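Local coordinates for protein vacuolar aminopeptidase 1 (Saccharomyces cerevisiae, PDB 5JGF) that removes amino acids, preferably neutral or hydrophobic ones, from the N-terminus of peptides in the yeast vacuole, using zinc, and assembles into dodecamers, at residues Phe178-Glu181 with Asp182-Pro186; Gly227-Val230 with Ser231-Ile234. One frame throughout, in Å; residues are numbered along the deposited sequence.

Contact 1. Residues Phe178-Glu181 with Asp182-Pro186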
loop_
_atom_site.group_PDB
_atom_site.type_symbol
_atom_site.label_atom_id
_atom_site.label_comp_id
_atom_site.label_asym_id
_atom_site.label_seq_id
_atom_site.Cartn_x
_atom_site.Cartn_y
_atom_site.Cartn_z
ATOM N N PHE D 178 13.364 -18.709 9.438
ATOM C CA PHE D 178 14.113 -18.352 10.630
ATOM C C PHE D 178 15.504 -17.813 10.335
ATOM O O PHE D 178 16.139 -18.200 9.353
ATOM C CB PHE D 178 14.199 -19.566 11.552
ATOM C CG PHE D 178 12.857 -20.125 11.921
ATOM C CD1 PHE D 178 12.338 -21.228 11.251
ATOM C CD2 PHE D 178 12.088 -19.515 12.907
ATOM C CE1 PHE D 178 11.065 -21.718 11.556
ATOM C CE2 PHE D 178 10.814 -19.995 13.220
ATOM C CZ PHE D 178 10.304 -21.099 12.542
ATOM N N ASP D 179 15.964 -16.911 11.196
ATOM C CA ASP D 179 17.281 -16.297 11.062
ATOM C C ASP D 179 18.346 -17.372 11.272
ATOM O O ASP D 179 18.365 -18.036 12.309
ATOM C CB ASP D 179 17.440 -15.194 12.108
ATOM C CG ASP D 179 18.709 -14.399 11.926
ATOM O OD1 ASP D 179 18.625 -13.255 11.431
ATOM O OD2 ASP D 179 19.793 -14.919 12.266
ATOM N N LYS D 180 19.238 -17.533 10.297
ATOM C CA LYS D 180 20.280 -18.556 10.374
ATOM C C LYS D 180 21.368 -18.309 11.416
ATOM O O LYS D 180 22.097 -19.230 11.783
ATOM C CB LYS D 180 20.923 -18.757 8.999
ATOM C CG LYS D 180 19.946 -19.259 7.938
ATOM C CD LYS D 180 20.662 -19.691 6.665
ATOM C CE LYS D 180 21.420 -18.536 6.010
ATOM N NZ LYS D 180 20.498 -17.459 5.541
ATOM N N GLU D 181 21.480 -17.078 11.900
ATOM C CA GLU D 181 22.487 -16.762 12.905
ATOM C C GLU D 181 21.929 -16.793 14.330
ATOM O O GLU D 181 22.572 -17.310 15.244
ATOM C CB GLU D 181 23.091 -15.383 12.614
ATOM C CG GLU D 181 24.088 -14.863 13.651
ATOM C CD GLU D 181 25.335 -15.724 13.772
ATOM O OE1 GLU D 181 25.782 -16.280 12.747
ATOM O OE2 GLU D 181 25.877 -15.828 14.896
ATOM N N ASP D 182 20.725 -16.260 14.517
ATOM C CA ASP D 182 20.136 -16.191 15.850
ATOM C C ASP D 182 19.081 -17.218 16.231
ATOM O O ASP D 182 18.831 -17.428 17.415
ATOM C CB ASP D 182 19.534 -14.801 16.084
ATOM C CG ASP D 182 20.553 -13.694 15.941
ATOM O OD1 ASP D 182 21.695 -13.885 16.404
ATOM O OD2 ASP D 182 20.207 -12.633 15.381
ATOM N N GLN D 183 18.455 -17.859 15.253
ATOM C CA GLN D 183 17.403 -18.807 15.592
ATOM C C GLN D 183 17.683 -20.278 15.319
ATOM O O GLN D 183 17.221 -21.142 16.061
ATOM C CB GLN D 183 16.103 -18.383 14.901
ATOM C CG GLN D 183 15.667 -16.963 15.272
ATOM C CD GLN D 183 14.337 -16.570 14.654
ATOM O OE1 GLN D 183 14.169 -16.604 13.436
ATOM N NE2 GLN D 183 13.385 -16.186 15.496
ATOM N N THR D 184 18.439 -20.572 14.270
ATOM C CA THR D 184 18.733 -21.965 13.948
ATOM C C THR D 184 20.093 -22.365 14.511
ATOM O O THR D 184 21.036 -22.630 13.763
ATOM C CB THR D 184 18.714 -22.181 12.425
ATOM O OG1 THR D 184 19.704 -21.351 11.817
ATOM C CG2 THR D 184 17.352 -21.820 11.855
ATOM N N ILE D 185 20.183 -22.405 15.837
ATOM C CA ILE D 185 21.426 -22.750 16.516
ATOM C C ILE D 185 21.328 -24.136 17.147
ATOM O O ILE D 185 20.394 -24.434 17.890
ATOM C CB ILE D 185 21.761 -21.706 17.613
ATOM C CG1 ILE D 185 21.772 -20.301 17.000
ATOM C CG2 ILE D 185 23.122 -22.011 18.235
ATOM C CD1 ILE D 185 21.946 -19.175 18.015
ATOM N N PRO D 186 22.299 -25.014 16.849
ATOM C CA PRO D 186 22.261 -26.363 17.419
ATOM C C PRO D 186 22.440 -26.379 18.932
ATOM O O PRO D 186 23.334 -25.719 19.471
ATOM C CB PRO D 186 23.418 -27.079 16.715
ATOM C CG PRO D 186 23.610 -26.292 15.437
ATOM C CD PRO D 186 23.416 -24.872 15.900
HETATM O O HOH W 1 18.093 -11.857 14.153
HETATM O O HOH W 2 23.296 -20.952 13.546
#
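Asp179 holds Asp182, Gln183 and Thr184 with its carboxylate and its backbone carbonyl. Its OD2 accepts from Glu181 N and from Asp182 N, each at 2.8 Å, from opposite faces of the carboxylate plane. The bond to Glu181 N makes an Asx turn. CG lies anti to the backbone N (chi1 -173°), which brings OD2 in between the two amides. Asp179 O takes two more donors, Gln183 N at 3.0 Å and Thr184 N at 3.2 Å. Gln183 reaches back along an extended chain, and its OE1 accepts from Asp179 N at 2.9 Å, in the carbonyl plane and on a lone pair. The same OE1 lies at the edge of the Phe178 ring, 3.6 Å from CD2. The carboxylates of Asp179 and Asp182 point the same way and lie one above the other, their planes 11° apart. A water donates to Asp182 OD2 and weakly to Asp179 OD1, which probably eases the like charges. Two other subunits reach this loop: Asn408 of a second subunit bonds Asp179 OD1, and Phe353 of a third packs on Phe178 and Gln183. The turn lies between strands 149-154 and 187-189, with Lys180 and Ile185 touching strand 112-119.

Contact 2. Residues Gly227-Val230 with Ser231-Ile234; sequences GVEV and SELI
Between Glu229 and Leu233 the backbone makes a short 3-10 turn, with Glu232 N bonded to Glu229 O at 2.9 Å and Leu233 N to Val230 O at 3.0 Å. Glu232 then folds back over the start of the turn. Its CG lies beside the backbone N (chi1 -54°), and the chain beyond is extended, so OE1 arrives at Glu229 N. That bond is 2.8 Å long and almost straight, at 174°, and meets OE1 on the anti side. OE1 also lies 3.5 Å from Val228 CB. The turn joins two elements of the fold. Helix 216-226 ends in a Schellman motif with Gly227, at positive phi, as its C-prime residue, and the chain then turns into strand 233-242 of the six-stranded antiparallel sheet. The carboxylate of Glu232 is buried. OE1 also forms a salt bridge with Lys142 NZ, and OE2 accepts a hydrogen bond from Lys143 N. With an alanine in place of Glu232, Glu229 N and Lys143 N would probably lose their acceptors and Lys142 its salt-bridge mate. On the apolar side, Val228 CG2 meets Leu233 CD2 at 3.8 Å. The sheet continues this packing, Val228 resting on Tyr140 and Leu233 on Leu138 of strand 132-140. Val230 turns away from residues 231-234 and packs on Leu219, Arg220 and Ala223 of helix 216-226.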
loop_
_atom_site.group_PDB
_atom_site.type_symbol
_atom_site.label_atom_id
_atom_site.label_comp_id
_atom_site.label_asym_id
_atom_site.label_seq_id
_atom_site.Cartn_x
_atom_site.Cartn_y
_atom_site.Cartn_z
ATOM N N GLY D 227 41.375 -40.664 19.373
ATOM C CA GLY D 227 42.386 -41.375 20.133
ATOM C C GLY D 227 43.629 -40.540 20.386
ATOM O O GLY D 227 44.747 -41.055 20.369
ATOM N N VAL D 228 43.439 -39.245 20.616
ATOM C CA VAL D 228 44.559 -38.351 20.886
ATOM C C VAL D 228 44.245 -37.513 22.116
ATOM O O VAL D 228 43.136 -37.572 22.649
ATOM C CB VAL D 228 44.831 -37.402 19.695
ATOM C CG1 VAL D 228 45.129 -38.212 18.443
ATOM C CG2 VAL D 228 43.632 -36.487 19.472
ATOM N N GLU D 229 45.225 -36.738 22.571
ATOM C CA GLU D 229 45.033 -35.886 23.737
ATOM C C GLU D 229 44.533 -34.516 23.286
ATOM O O GLU D 229 44.844 -34.072 22.182
ATOM C CB GLU D 229 46.350 -35.719 24.501
ATOM C CG GLU D 229 46.954 -37.018 25.009
ATOM C CD GLU D 229 46.006 -37.789 25.903
ATOM O OE1 GLU D 229 45.475 -37.192 26.863
ATOM O OE2 GLU D 229 45.796 -38.994 25.650
ATOM N N VAL D 230 43.760 -33.852 24.141
ATOM C CA VAL D 230 43.236 -32.529 23.817
ATOM C C VAL D 230 44.377 -31.561 23.489
ATOM O O VAL D 230 44.279 -30.774 22.549
ATOM C CB VAL D 230 42.394 -31.955 24.988
ATOM C CG1 VAL D 230 42.041 -30.494 24.719
ATOM C CG2 VAL D 230 41.114 -32.770 25.155
ATOM N N SER D 231 45.459 -31.631 24.260
ATOM C CA SER D 231 46.609 -30.755 24.042
ATOM C C SER D 231 47.193 -30.907 22.641
ATOM O O SER D 231 47.838 -29.994 22.124
ATOM C CB SER D 231 47.703 -31.052 25.071
ATOM O OG SER D 231 48.186 -32.379 24.927
ATOM N N GLU D 232 46.955 -32.059 22.025
ATOM C CA GLU D 232 47.482 -32.332 20.695
ATOM C C GLU D 232 46.631 -31.783 19.550
ATOM O O GLU D 232 47.086 -31.734 18.408
ATOM C CB GLU D 232 47.687 -33.840 20.533
ATOM C CG GLU D 232 48.546 -34.435 21.646
ATOM C CD GLU D 232 48.745 -35.933 21.514
ATOM O OE1 GLU D 232 47.738 -36.665 21.416
ATOM O OE2 GLU D 232 49.912 -36.379 21.521
ATOM N N LEU D 233 45.404 -31.368 19.849
ATOM C CA LEU D 233 44.521 -30.822 18.818
ATOM C C LEU D 233 44.970 -29.424 18.397
ATOM O O LEU D 233 45.151 -28.547 19.243
ATOM C CB LEU D 233 43.081 -30.758 19.331
ATOM C CG LEU D 233 42.413 -32.064 19.775
ATOM C CD1 LEU D 233 41.024 -31.750 20.315
ATOM C CD2 LEU D 233 42.327 -33.041 18.609
ATOM N N ILE D 234 45.146 -29.218 17.091
ATOM C CA ILE D 234 45.568 -27.917 16.563
ATOM C C ILE D 234 44.500 -27.197 15.740
ATOM O O ILE D 234 44.426 -25.970 15.760
ATOM C CB ILE D 234 46.850 -28.050 15.703
ATOM C CG1 ILE D 234 48.077 -27.943 16.603
ATOM C CG2 ILE D 234 46.908 -26.969 14.638
ATOM C CD1 ILE D 234 48.747 -29.248 16.837
#

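How the contacts relate
Contact 1 and contact 2 are separate local turns, met in that order along the chain. Their centres are 30 Å apart and their nearest atoms about 19 Å, so they do not touch. The six-stranded antiparallel sheet connects them. Residues 178-186 lead into its edge strand 187-189, whereas residues 227-234 lead into strand 233-242, inside the sheet. Both lie away from the zinc ions bound by His91, Asp262, Glu299, Asp344 and His438. Their surroundings differ. Contact 1 meets two other subunits of the dodecamer through several residues. Contact 2 is largely enclosed by its own chain, and just Ile234 reaches a neighbouring subunit, at Ala387.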